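Local coordinates for SVP1-like protein 2 (Kluyveromyces lactis, PDB 4EXV) that belongs to the PROPPIN family of WD-repeat propellers, which recognise phosphatidylinositol 3-phosphate in autophagy, and probably binds phosphoinositides at membranes, at residues Met53-Thr58 against Ala69-Thr73; Ser104-Ile108 against Arg160-Asp164; Glu76-Ile80 against Arg91-Ala97. One frame throughout, in Å; residues are numbered along the deposited sequence.

Contact 1: residues Met53-Thr58 against Ala69-Thr73; sequences MPDAGT and AFVST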
ATOM      1  N   MET A  53       7.694  -6.585  23.115  1.00 78.69           N
ATOM      2  CA  MET A  53       6.712  -7.647  22.906  1.00 75.72           C
ATOM      3  C   MET A  53       7.207  -8.871  22.140  1.00 83.08           C
ATOM      4  O   MET A  53       7.791  -8.775  21.058  1.00 83.60           O
ATOM      5  CB  MET A  53       5.453  -7.104  22.242  1.00 77.16           C
ATOM      6  CG  MET A  53       4.470  -6.525  23.242  1.00 84.77           C
ATOM      7  SD  MET A  53       2.873  -7.341  23.229  1.00 84.69           S
ATOM      8  CE  MET A  53       3.346  -9.025  22.818  1.00 92.52           C
ATOM      9  N   PRO A  54       6.946 -10.043  22.716  1.00 91.73           N
ATOM     10  CA  PRO A  54       7.192 -11.366  22.139  1.00 92.20           C
ATOM     11  C   PRO A  54       6.155 -11.692  21.075  1.00 95.30           C
ATOM     12  O   PRO A  54       4.976 -11.350  21.246  1.00 91.82           O
ATOM     13  CB  PRO A  54       6.952 -12.289  23.332  1.00 97.05           C
ATOM     14  CG  PRO A  54       5.904 -11.562  24.137  1.00 84.65           C
ATOM     15  CD  PRO A  54       6.315 -10.125  24.049  1.00 84.78           C
ATOM     16  N   ASP A  55       6.570 -12.357  20.002  1.00 99.04           N
ATOM     17  CA  ASP A  55       5.593 -12.903  19.059  1.00104.84           C
ATOM     18  C   ASP A  55       4.896 -11.838  18.213  1.00103.99           C
ATOM     19  O   ASP A  55       3.887 -12.125  17.565  1.00103.61           O
ATOM     20  CB  ASP A  55       4.491 -13.672  19.809  1.00111.62           C
ATOM     21  CG  ASP A  55       4.965 -14.997  20.375  1.00116.88           C
ATOM     22  OD1 ASP A  55       5.940 -15.569  19.832  1.00119.21           O
ATOM     23  OD2 ASP A  55       4.343 -15.469  21.358  1.00111.82           O
ATOM     24  N   ALA A  56       5.394 -10.606  18.234  1.00101.28           N
ATOM     25  CA  ALA A  56       4.825  -9.583  17.366  1.00 88.29           C
ATOM     26  C   ALA A  56       5.181  -9.981  15.943  1.00 87.73           C
ATOM     27  O   ALA A  56       6.357 -10.181  15.626  1.00 87.96           O
ATOM     28  CB  ALA A  56       5.392  -8.230  17.702  1.00 87.72           C
ATOM     29  N   GLY A  57       4.175 -10.127  15.090  1.00 81.96           N
ATOM     30  CA  GLY A  57       4.427 -10.586  13.736  1.00 85.28           C
ATOM     31  C   GLY A  57       4.021  -9.573  12.685  1.00 84.74           C
ATOM     32  O   GLY A  57       4.644  -8.511  12.527  1.00 82.19           O
ATOM     33  N   THR A  58       2.981  -9.922  11.941  1.00 80.54           N
ATOM     34  CA  THR A  58       2.290  -8.960  11.109  1.00 73.14           C
ATOM     35  C   THR A  58       1.862  -7.792  12.001  1.00 73.73           C
ATOM     36  O   THR A  58       1.222  -7.995  13.022  1.00 76.46           O
ATOM     37  CB  THR A  58       1.065  -9.614  10.493  1.00 70.48           C
ATOM     38  OG1 THR A  58       1.484 -10.691   9.648  1.00 72.44           O
ATOM     39  CG2 THR A  58       0.289  -8.613   9.677  1.00 74.34           C
ATOM     40  N   ALA A  69      -2.451  -2.936  15.866  1.00 62.76           N
ATOM     41  CA  ALA A  69      -2.858  -4.321  15.771  1.00 65.54           C
ATOM     42  C   ALA A  69      -1.638  -5.158  15.419  1.00 71.87           C
ATOM     43  O   ALA A  69      -0.732  -4.672  14.734  1.00 72.10           O
ATOM     44  CB  ALA A  69      -3.958  -4.480  14.723  1.00 62.63           C
ATOM     45  N   PHE A  70      -1.591  -6.397  15.917  1.00 78.21           N
ATOM     46  CA  PHE A  70      -0.550  -7.355  15.509  1.00 77.28           C
ATOM     47  C   PHE A  70      -0.968  -8.820  15.662  1.00 77.87           C
ATOM     48  O   PHE A  70      -1.879  -9.141  16.412  1.00 83.44           O
ATOM     49  CB  PHE A  70       0.773  -7.085  16.227  1.00 77.96           C
ATOM     50  CG  PHE A  70       0.720  -7.305  17.710  1.00 83.54           C
ATOM     51  CD1 PHE A  70       0.316  -6.289  18.565  1.00 82.80           C
ATOM     52  CD2 PHE A  70       1.107  -8.520  18.257  1.00 90.47           C
ATOM     53  CE1 PHE A  70       0.279  -6.486  19.930  1.00 79.54           C
ATOM     54  CE2 PHE A  70       1.075  -8.721  19.628  1.00 88.76           C
ATOM     55  CZ  PHE A  70       0.660  -7.702  20.463  1.00 82.87           C
ATOM     56  N   VAL A  71      -0.302  -9.703  14.930  1.00 83.39           N
ATOM     57  CA  VAL A  71      -0.581 -11.130  15.017  1.00 85.36           C
ATOM     58  C   VAL A  71       0.440 -11.835  15.893  1.00 91.91           C
ATOM     59  O   VAL A  71       1.648 -11.767  15.636  1.00 93.32           O
ATOM     60  CB  VAL A  71      -0.573 -11.797  13.632  1.00 89.58           C
ATOM     61  CG1 VAL A  71      -0.528 -13.318  13.767  1.00 93.82           C
ATOM     62  CG2 VAL A  71      -1.787 -11.357  12.828  1.00 85.32           C
ATOM     63  N   SER A  72      -0.056 -12.508  16.929  1.00 96.34           N
ATOM     64  CA  SER A  72       0.791 -13.343  17.773  1.00104.87           C
ATOM     65  C   SER A  72       1.299 -14.541  16.968  1.00107.24           C
ATOM     66  O   SER A  72       0.616 -15.064  16.075  1.00105.86           O
ATOM     67  CB  SER A  72       0.048 -13.809  19.040  1.00 99.54           C
ATOM     68  OG  SER A  72       0.937 -13.949  20.150  1.00 99.08           O
ATOM     69  N   THR A  73       2.514 -14.960  17.283  1.00111.09           N
ATOM     70  CA  THR A  73       3.132 -16.066  16.572  1.00119.04           C
ATOM     71  C   THR A  73       3.717 -17.089  17.559  1.00113.79           C
ATOM     72  O   THR A  73       3.038 -17.505  18.513  1.00111.00           O
ATOM     73  CB  THR A  73       4.189 -15.549  15.551  1.00118.80           C
ATOM     74  OG1 THR A  73       5.117 -14.671  16.209  1.00109.83           O
ATOM     75  CG2 THR A  73       3.495 -14.792  14.398  1.00103.41           C
TER
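M53 crosses the ring of F70 at about a right angle, its bent chain setting SD 3.6 Å from F70 CZ, with the terminal methyl close to the same corner of the ring. This is a Met-aromatic contact of oblique geometry, the sulfur lying 59° off the ring normal and 4.7 Å from the centroid. The F70 side chain stands between its own backbone N and carbonyl carbon (chi1 65°), which brings the ring under the loop 53-58. Further along the loop, A56 CA meets F70 CD2 at 4.0 Å, again obliquely.

D55, against S72 and T73, works mainly through its carbonyl. T73 OG1 donates to D55 O at 3.1 Å from above the carbonyl plane, 50° out of it, and the CA-H of S72 points at the same oxygen, with S72 CA 3.3 Å from D55 O. The side chain follows the same course: D55 CB touches S72 OG at 3.6 Å, and the carboxylate lies beside the backbone carbonyl of T73.

At the other end T58 O takes the amide of V71, 3.0 Å from V71 N and in the carbonyl plane, while the F70 CA-H meets this oxygen too. T58 CB packs on V71 CG2. The two segments thus run antiparallel, carrying the pairing of strands 59-61 and 67-71 out into the linker that enters this blade of the beta-propeller.

Around them, G57 O is hydrogen-bonded to S32 OG and M53 bonds backbone to backbone with K35, both in the preceding blade. The F70 ring stacks on H79 of strand 77-82, V71 packs on L78 of the same strand, and T58, A69 and V71 reach strand 98-104 of the following blade.

Contact 2: residues Ser104-Ile108 against Arg160-Asp164; sequences SREFI and RLQTD. With SO4 (sulfate ion), chain D.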
ATOM      1  N   SER A 104      -9.380   0.413   9.782  1.00 73.95           N
ATOM      2  CA  SER A 104     -10.121   1.640   9.573  1.00 73.63           C
ATOM      3  C   SER A 104     -10.825   1.912  10.889  1.00 74.98           C
ATOM      4  O   SER A 104     -10.867   1.039  11.743  1.00 79.67           O
ATOM      5  CB  SER A 104     -11.094   1.484   8.405  1.00 76.16           C
ATOM      6  OG  SER A 104     -12.438   1.614   8.817  1.00 86.07           O
ATOM      7  N   ARG A 105     -11.353   3.114  11.084  1.00 78.63           N
ATOM      8  CA  ARG A 105     -11.963   3.453  12.371  1.00 77.82           C
ATOM      9  C   ARG A 105     -13.255   2.686  12.618  1.00 81.82           C
ATOM     10  O   ARG A 105     -13.885   2.847  13.658  1.00 82.29           O
ATOM     11  CB  ARG A 105     -12.200   4.961  12.509  1.00 78.43           C
ATOM     12  CG  ARG A 105     -11.088   5.710  13.243  1.00 88.77           C
ATOM     13  CD  ARG A 105     -10.918   7.136  12.708  1.00 94.40           C
ATOM     14  NE  ARG A 105     -11.109   8.140  13.752  1.00 97.55           N
ATOM     15  CZ  ARG A 105     -10.197   9.043  14.106  1.00104.66           C
ATOM     16  NH1 ARG A 105      -9.007   9.089  13.494  1.00 90.39           N
ATOM     17  NH2 ARG A 105     -10.482   9.911  15.070  1.00106.29           N
ATOM     18  N   GLU A 106     -13.642   1.843  11.662  1.00 84.69           N
ATOM     19  CA  GLU A 106     -14.816   0.999  11.834  1.00 82.84           C
ATOM     20  C   GLU A 106     -14.726  -0.392  11.201  1.00 82.93           C
ATOM     21  O   GLU A 106     -15.707  -1.120  11.193  1.00 93.48           O
ATOM     22  CB  GLU A 106     -16.064   1.728  11.348  1.00 87.19           C
ATOM     23  CG  GLU A 106     -15.876   2.407  10.013  1.00 97.80           C
ATOM     24  CD  GLU A 106     -16.912   3.480   9.770  1.00109.19           C
ATOM     25  OE1 GLU A 106     -17.651   3.808  10.729  1.00107.82           O
ATOM     26  OE2 GLU A 106     -16.987   3.991   8.628  1.00110.40           O
ATOM     27  N   PHE A 107     -13.567  -0.767  10.673  1.00 80.46           N
ATOM     28  CA  PHE A 107     -13.363  -2.138  10.202  1.00 81.20           C
ATOM     29  C   PHE A 107     -11.949  -2.628  10.489  1.00 78.83           C
ATOM     30  O   PHE A 107     -10.998  -1.863  10.417  1.00 79.39           O
ATOM     31  CB  PHE A 107     -13.654  -2.272   8.700  1.00 77.95           C
ATOM     32  CG  PHE A 107     -14.991  -1.724   8.298  1.00 91.19           C
ATOM     33  CD1 PHE A 107     -16.152  -2.457   8.517  1.00 94.36           C
ATOM     34  CD2 PHE A 107     -15.093  -0.464   7.713  1.00 96.78           C
ATOM     35  CE1 PHE A 107     -17.399  -1.946   8.160  1.00 95.36           C
ATOM     36  CE2 PHE A 107     -16.331   0.055   7.349  1.00 99.05           C
ATOM     37  CZ  PHE A 107     -17.488  -0.688   7.574  1.00104.19           C
ATOM     38  N   ILE A 108     -11.832  -3.904  10.840  1.00 78.08           N
ATOM     39  CA  ILE A 108     -10.565  -4.618  10.773  1.00 75.48           C
ATOM     40  C   ILE A 108     -10.674  -5.605   9.622  1.00 72.49           C
ATOM     41  O   ILE A 108     -11.607  -6.404   9.572  1.00 71.33           O
ATOM     42  CB  ILE A 108     -10.276  -5.393  12.055  1.00 72.97           C
ATOM     43  CG1 ILE A 108     -10.219  -4.437  13.243  1.00 77.22           C
ATOM     44  CG2 ILE A 108      -8.969  -6.153  11.933  1.00 68.89           C
ATOM     45  CD1 ILE A 108     -10.321  -5.146  14.588  1.00 74.52           C
ATOM     46  N   ARG A 160     -17.355  -0.715  -2.048  1.00 81.82           N
ATOM     47  CA  ARG A 160     -17.306   0.144  -0.876  1.00 85.76           C
ATOM     48  C   ARG A 160     -17.940  -0.610   0.288  1.00 96.12           C
ATOM     49  O   ARG A 160     -18.886  -1.372   0.097  1.00 96.02           O
ATOM     50  CB  ARG A 160     -18.087   1.442  -1.137  1.00 89.09           C
ATOM     51  CG  ARG A 160     -17.484   2.713  -0.522  1.00 98.71           C
ATOM     52  CD  ARG A 160     -18.269   3.966  -0.941  1.00111.59           C
ATOM     53  NE  ARG A 160     -18.684   3.921  -2.352  1.00131.39           N
ATOM     54  CZ  ARG A 160     -19.743   4.565  -2.863  1.00131.73           C
ATOM     55  NH1 ARG A 160     -20.513   5.320  -2.083  1.00128.81           N
ATOM     56  NH2 ARG A 160     -20.040   4.452  -4.158  1.00112.17           N
ATOM     57  N   LEU A 161     -17.416  -0.419   1.492  1.00 92.98           N
ATOM     58  CA  LEU A 161     -18.085  -0.947   2.670  1.00 93.02           C
ATOM     59  C   LEU A 161     -18.965   0.114   3.324  1.00104.88           C
ATOM     60  O   LEU A 161     -18.610   1.297   3.377  1.00103.96           O
ATOM     61  CB  LEU A 161     -17.072  -1.448   3.683  1.00 88.89           C
ATOM     62  CG  LEU A 161     -16.014  -2.414   3.178  1.00 85.98           C
ATOM     63  CD1 LEU A 161     -15.508  -3.213   4.361  1.00 80.16           C
ATOM     64  CD2 LEU A 161     -16.589  -3.321   2.117  1.00 76.16           C
ATOM     65  N   GLN A 162     -20.116  -0.316   3.827  1.00113.09           N
ATOM     66  CA  GLN A 162     -20.982   0.579   4.573  1.00122.61           C
ATOM     67  C   GLN A 162     -21.468  -0.021   5.887  1.00125.89           C
ATOM     68  O   GLN A 162     -22.006  -1.135   5.920  1.00129.07           O
ATOM     69  CB  GLN A 162     -22.206   0.974   3.733  1.00128.71           C
ATOM     70  CG  GLN A 162     -21.871   1.520   2.363  1.00128.35           C
ATOM     71  CD  GLN A 162     -22.517   0.714   1.254  1.00135.50           C
ATOM     72  OE1 GLN A 162     -23.304  -0.205   1.512  1.00137.08           O
ATOM     73  NE2 GLN A 162     -22.187   1.052   0.011  1.00127.38           N
ATOM     74  N   THR A 163     -21.267   0.725   6.967  1.00124.92           N
ATOM     75  CA  THR A 163     -22.145   0.607   8.118  1.00132.95           C
ATOM     76  C   THR A 163     -23.490   1.154   7.625  1.00139.09           C
ATOM     77  O   THR A 163     -23.557   1.690   6.513  1.00140.65           O
ATOM     78  CB  THR A 163     -21.607   1.390   9.338  1.00130.14           C
ATOM     79  OG1 THR A 163     -21.335   2.745   8.964  1.00128.12           O
ATOM     80  CG2 THR A 163     -20.312   0.754   9.849  1.00119.04           C
ATOM     81  N   ASP A 164     -24.550   1.042   8.426  1.00137.33           N
ATOM     82  CA  ASP A 164     -25.920   1.231   7.914  1.00139.47           C
ATOM     83  C   ASP A 164     -26.103   0.469   6.596  1.00139.78           C
ATOM     84  O   ASP A 164     -26.100   1.050   5.504  1.00138.91           O
ATOM     85  CB  ASP A 164     -26.328   2.709   7.762  1.00135.79           C
ATOM     86  CG  ASP A 164     -25.162   3.676   7.930  1.00141.51           C
ATOM     87  OD1 ASP A 164     -24.389   3.518   8.898  1.00139.48           O
ATOM     88  OD2 ASP A 164     -25.030   4.597   7.092  1.00141.03           O
TER
HETATM   89  S   SO4 D 503     -10.720   5.982   8.755  1.00 91.27           S
HETATM   90  O1  SO4 D 503     -12.087   6.267   9.221  1.00 85.94           O
HETATM   91  O2  SO4 D 503     -10.278   4.689   9.246  1.00 88.26           O
HETATM   92  O3  SO4 D 503     -10.669   5.919   7.286  1.00 88.00           O
HETATM   93  O4  SO4 D 503      -9.838   7.025   9.279  1.00 92.14           O
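The amides of E106 and F107, the two residues that reach across to 160-164, converge on S104 OG. E106 N donates the straighter bond, 3.1 Å to S104 OG with an angle of 167° at the hydrogen, and F107 N adds a weak one. The first defines an ST turn. Backbone bonding between S104 and F107 closes the same corner, and R105 N donates to O2 of a sulfate at 2.6 Å. That ion, probably from the crystallisation liquor, is also bound by H63 NE2.

From this corner the F107 ring enters the contact. L161 CD1 sits over the centre of one face, 4.2 Å from the centroid and only 7° off the normal, a clear CH-pi contact. L161 CB comes over the same face, 4.0 Å from F107 CZ, while E106 CB lies over the opposite face toward its rim.

In the seven-bladed beta-propeller this joins two adjacent blades, the turn between strands 98-104 and 107-112 meeting the loop after strand 155-160. F140 of strand 138-141 packs against both F107 and L161, and so does I118.

T163 completes the apolar patch. With OG1 between the backbone N and the carbonyl carbon (chi1 53°) and CG2 opposite the carbonyl carbon, the methyl meets F107 CZ obliquely at 3.9 Å and the hydroxyl donates to D164 OD1 at 3.2 Å, from above the carboxylate plane. A glycine here has neither methyl nor hydroxyl, and would probably leave a gap beside F107 CZ and D164 OD1 without its hydroxyl donor. The carboxylate of E106 touches the same methyl, OE1 lying 4.1 Å from T163 CG2.

Contact 3: residues Glu76-Ile80 against Arg91-Ala97; sequences ELLHI and RVKLDAA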
ATOM      1  N   GLU A  76      -1.546 -17.958  17.516  1.00 83.29           N
ATOM      2  CA  GLU A  76      -2.165 -17.438  16.294  1.00102.18           C
ATOM      3  C   GLU A  76      -3.554 -16.795  16.491  1.00105.59           C
ATOM      4  O   GLU A  76      -4.603 -17.395  16.208  1.00101.10           O
ATOM      5  CB  GLU A  76      -2.236 -18.521  15.213  1.00115.06           C
ATOM      6  CG  GLU A  76      -2.784 -18.033  13.864  1.00113.87           C
ATOM      7  CD  GLU A  76      -2.676 -19.096  12.772  1.00125.44           C
ATOM      8  OE1 GLU A  76      -3.630 -19.899  12.603  1.00119.96           O
ATOM      9  OE2 GLU A  76      -1.626 -19.134  12.084  1.00123.51           O
ATOM     10  N   LEU A  77      -3.540 -15.555  16.965  1.00100.88           N
ATOM     11  CA  LEU A  77      -4.731 -14.725  17.026  1.00 92.78           C
ATOM     12  C   LEU A  77      -4.344 -13.250  16.881  1.00 91.98           C
ATOM     13  O   LEU A  77      -3.162 -12.918  16.748  1.00 90.15           O
ATOM     14  CB  LEU A  77      -5.504 -14.954  18.325  1.00 94.32           C
ATOM     15  CG  LEU A  77      -4.743 -15.241  19.629  1.00 90.48           C
ATOM     16  CD1 LEU A  77      -3.513 -14.361  19.813  1.00 86.84           C
ATOM     17  CD2 LEU A  77      -5.698 -15.086  20.807  1.00 99.02           C
ATOM     18  N   LEU A  78      -5.341 -12.372  16.929  1.00 85.26           N
ATOM     19  CA  LEU A  78      -5.136 -10.976  16.591  1.00 78.94           C
ATOM     20  C   LEU A  78      -5.246 -10.062  17.803  1.00 75.94           C
ATOM     21  O   LEU A  78      -6.329  -9.858  18.330  1.00 76.81           O
ATOM     22  CB  LEU A  78      -6.160 -10.574  15.534  1.00 78.70           C
ATOM     23  CG  LEU A  78      -6.077  -9.167  14.945  1.00 77.41           C
ATOM     24  CD1 LEU A  78      -4.715  -8.914  14.297  1.00 68.44           C
ATOM     25  CD2 LEU A  78      -7.224  -8.962  13.956  1.00 72.57           C
ATOM     26  N   HIS A  79      -4.124  -9.502  18.238  1.00 74.01           N
ATOM     27  CA  HIS A  79      -4.126  -8.544  19.345  1.00 76.99           C
ATOM     28  C   HIS A  79      -4.429  -7.113  18.895  1.00 77.28           C
ATOM     29  O   HIS A  79      -3.745  -6.561  18.027  1.00 71.59           O
ATOM     30  CB  HIS A  79      -2.775  -8.526  20.057  1.00 80.55           C
ATOM     31  CG  HIS A  79      -2.336  -9.862  20.574  1.00 85.50           C
ATOM     32  ND1 HIS A  79      -2.635 -10.299  21.841  1.00 84.29           N
ATOM     33  CD2 HIS A  79      -1.601 -10.840  19.995  1.00 87.63           C
ATOM     34  CE1 HIS A  79      -2.107 -11.500  22.023  1.00 88.45           C
ATOM     35  NE2 HIS A  79      -1.478 -11.848  20.919  1.00 89.74           N
ATOM     36  N   ILE A  80      -5.441  -6.514  19.513  1.00 76.30           N
ATOM     37  CA  ILE A  80      -5.712  -5.088  19.367  1.00 71.08           C
ATOM     38  C   ILE A  80      -5.227  -4.331  20.603  1.00 71.70           C
ATOM     39  O   ILE A  80      -5.838  -4.390  21.670  1.00 73.02           O
ATOM     40  CB  ILE A  80      -7.207  -4.813  19.167  1.00 73.16           C
ATOM     41  CG1 ILE A  80      -7.728  -5.579  17.944  1.00 72.54           C
ATOM     42  CG2 ILE A  80      -7.470  -3.301  19.078  1.00 68.42           C
ATOM     43  CD1 ILE A  80      -7.043  -5.234  16.647  1.00 67.07           C
ATOM     44  N   ARG A  91      -8.658  -9.689  21.786  1.00 78.17           N
ATOM     45  CA  ARG A  91      -7.952 -10.667  20.983  1.00 77.50           C
ATOM     46  C   ARG A  91      -9.013 -11.264  20.049  1.00 75.26           C
ATOM     47  O   ARG A  91     -10.168 -11.369  20.425  1.00 78.07           O
ATOM     48  CB  ARG A  91      -7.301 -11.722  21.884  1.00 80.43           C
ATOM     49  CG  ARG A  91      -6.284 -11.151  22.899  1.00 80.13           C
ATOM     50  CD  ARG A  91      -6.142 -12.066  24.135  1.00 90.80           C
ATOM     51  NE  ARG A  91      -5.141 -11.598  25.104  1.00104.08           N
ATOM     52  CZ  ARG A  91      -3.949 -12.177  25.315  1.00114.69           C
ATOM     53  NH1 ARG A  91      -3.590 -13.263  24.631  1.00106.01           N
ATOM     54  NH2 ARG A  91      -3.107 -11.673  26.217  1.00108.53           N
ATOM     55  N   VAL A  92      -8.644 -11.598  18.820  1.00 81.34           N
ATOM     56  CA  VAL A  92      -9.608 -12.116  17.852  1.00 82.08           C
ATOM     57  C   VAL A  92      -9.071 -13.404  17.248  1.00 90.10           C
ATOM     58  O   VAL A  92      -7.977 -13.422  16.678  1.00 87.53           O
ATOM     59  CB  VAL A  92      -9.898 -11.096  16.728  1.00 82.30           C
ATOM     60  CG1 VAL A  92     -10.581 -11.774  15.554  1.00 86.46           C
ATOM     61  CG2 VAL A  92     -10.738  -9.951  17.251  1.00 78.29           C
ATOM     62  N   LYS A  93      -9.846 -14.479  17.386  1.00 95.62           N
ATOM     63  CA  LYS A  93      -9.374 -15.826  17.052  1.00 97.72           C
ATOM     64  C   LYS A  93      -9.248 -16.010  15.540  1.00 91.81           C
ATOM     65  O   LYS A  93     -10.187 -15.730  14.786  1.00 94.28           O
ATOM     66  CB  LYS A  93     -10.292 -16.909  17.661  1.00100.42           C
ATOM     67  CG  LYS A  93     -10.454 -16.886  19.202  1.00105.81           C
ATOM     68  CD  LYS A  93     -11.688 -16.073  19.663  1.00103.74           C
ATOM     69  CE  LYS A  93     -12.131 -16.429  21.095  1.00111.35           C
ATOM     70  NZ  LYS A  93     -13.163 -17.531  21.173  1.00106.31           N
ATOM     71  N   LEU A  94      -8.088 -16.482  15.096  1.00 84.03           N
ATOM     72  CA  LEU A  94      -7.853 -16.622  13.668  1.00 90.83           C
ATOM     73  C   LEU A  94      -7.782 -18.069  13.180  1.00 94.88           C
ATOM     74  O   LEU A  94      -7.169 -18.933  13.811  1.00 96.59           O
ATOM     75  CB  LEU A  94      -6.607 -15.839  13.254  1.00 95.21           C
ATOM     76  CG  LEU A  94      -6.861 -14.330  13.204  1.00 94.49           C
ATOM     77  CD1 LEU A  94      -5.636 -13.576  12.712  1.00 85.42           C
ATOM     78  CD2 LEU A  94      -8.090 -14.018  12.344  1.00 87.60           C
ATOM     79  N   ASP A  95      -8.406 -18.309  12.033  1.00 95.02           N
ATOM     80  CA  ASP A  95      -8.569 -19.653  11.494  1.00 92.57           C
ATOM     81  C   ASP A  95      -7.363 -20.109  10.678  1.00 90.04           C
ATOM     82  O   ASP A  95      -7.139 -21.303  10.512  1.00 89.68           O
ATOM     83  CB  ASP A  95      -9.840 -19.717  10.631  1.00 89.82           C
ATOM     84  CG  ASP A  95     -11.045 -19.059  11.308  1.00102.10           C
ATOM     85  OD1 ASP A  95     -11.843 -18.401  10.602  1.00103.71           O
ATOM     86  OD2 ASP A  95     -11.194 -19.197  12.546  1.00 97.46           O
ATOM     87  N   ALA A  96      -6.589 -19.162  10.166  1.00 90.42           N
ATOM     88  CA  ALA A  96      -5.515 -19.510   9.248  1.00 91.79           C
ATOM     89  C   ALA A  96      -4.352 -18.552   9.363  1.00 92.98           C
ATOM     90  O   ALA A  96      -4.418 -17.563  10.093  1.00 89.73           O
ATOM     91  CB  ALA A  96      -6.029 -19.536   7.818  1.00 82.21           C
ATOM     92  N   ALA A  97      -3.284 -18.853   8.633  1.00 94.22           N
ATOM     93  CA  ALA A  97      -2.139 -17.955   8.551  1.00 91.22           C
ATOM     94  C   ALA A  97      -2.540 -16.639   7.882  1.00 96.88           C
ATOM     95  O   ALA A  97      -3.373 -16.619   6.963  1.00 93.68           O
ATOM     96  CB  ALA A  97      -0.997 -18.617   7.796  1.00 86.05           C
TER
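L78 and V92 form the backbone core of this antiparallel pairing as a hydrogen-bonded pair: L78 N donates to V92 O at 2.8 Å and V92 N to L78 O at 2.9 Å. The non-hydrogen-bonded pairs L77-K93 and H79-R91 flank it, and the R91 CA-H adds a contact to L78 O. The N-to-C directions of strand segments 77-80 and 91-93 lie 161° apart. Together they form the outer hairpin of a four-stranded propeller blade.

Apolar packing divides between the two faces of the sheet. L78 and V92 share one face, L78 CB lying 4.0 Å from V92 CB, and L94, past the end of the strand, adds CD1 against L78 CB. L78 also packs on I108 of the following blade. On the other face the L77 and R91 side chains cross obliquely, CD2 of L77 3.9 Å from CB of R91.

Among the polar groups, E76 and R91 are exposed and H79 is buried. E76 extends with CG opposite its backbone N (chi1 -176°), laying its carboxylate beside the peptide between A96 and A97, with OE2 3.8 Å from A97 CA. H79 and R91 run side by side. The imidazole presents its edge to one face of the guanidinium, the two planes 70° apart and H79 CE1 3.5 Å from R91 NH1.

H79 ND1 is hydrogen-bonded to OD2 of D88, which also makes a long, weak ion pair with R91 NE. The aspartate is likely to help set the rotation of the imidazole, and its negative charge is likely to offset the nearby guanidinium, whose proximity alone would tend to disfavour a protonated histidine.

Overall arrangement
From the N terminus, contact 1 comes first: 53-58 leads in from the preceding blade, and the chain returns through strand 59-61 to close on 69-73. Contact 3 follows, closing the hairpin of strands 77-82 and 87-93 in the same sheet. The two are in series and adjoin, F70 bonding backbone to backbone with H79, and S72 probably with L77. Contact 2 opens next and closes a much longer excursion of the chain, from the turn before strand 107-112 to the loop after strand 155-160, tying its blade to the next. None nests in or crosses another. I108 packs on L78 and I80, which ties contact 2 to contact 3.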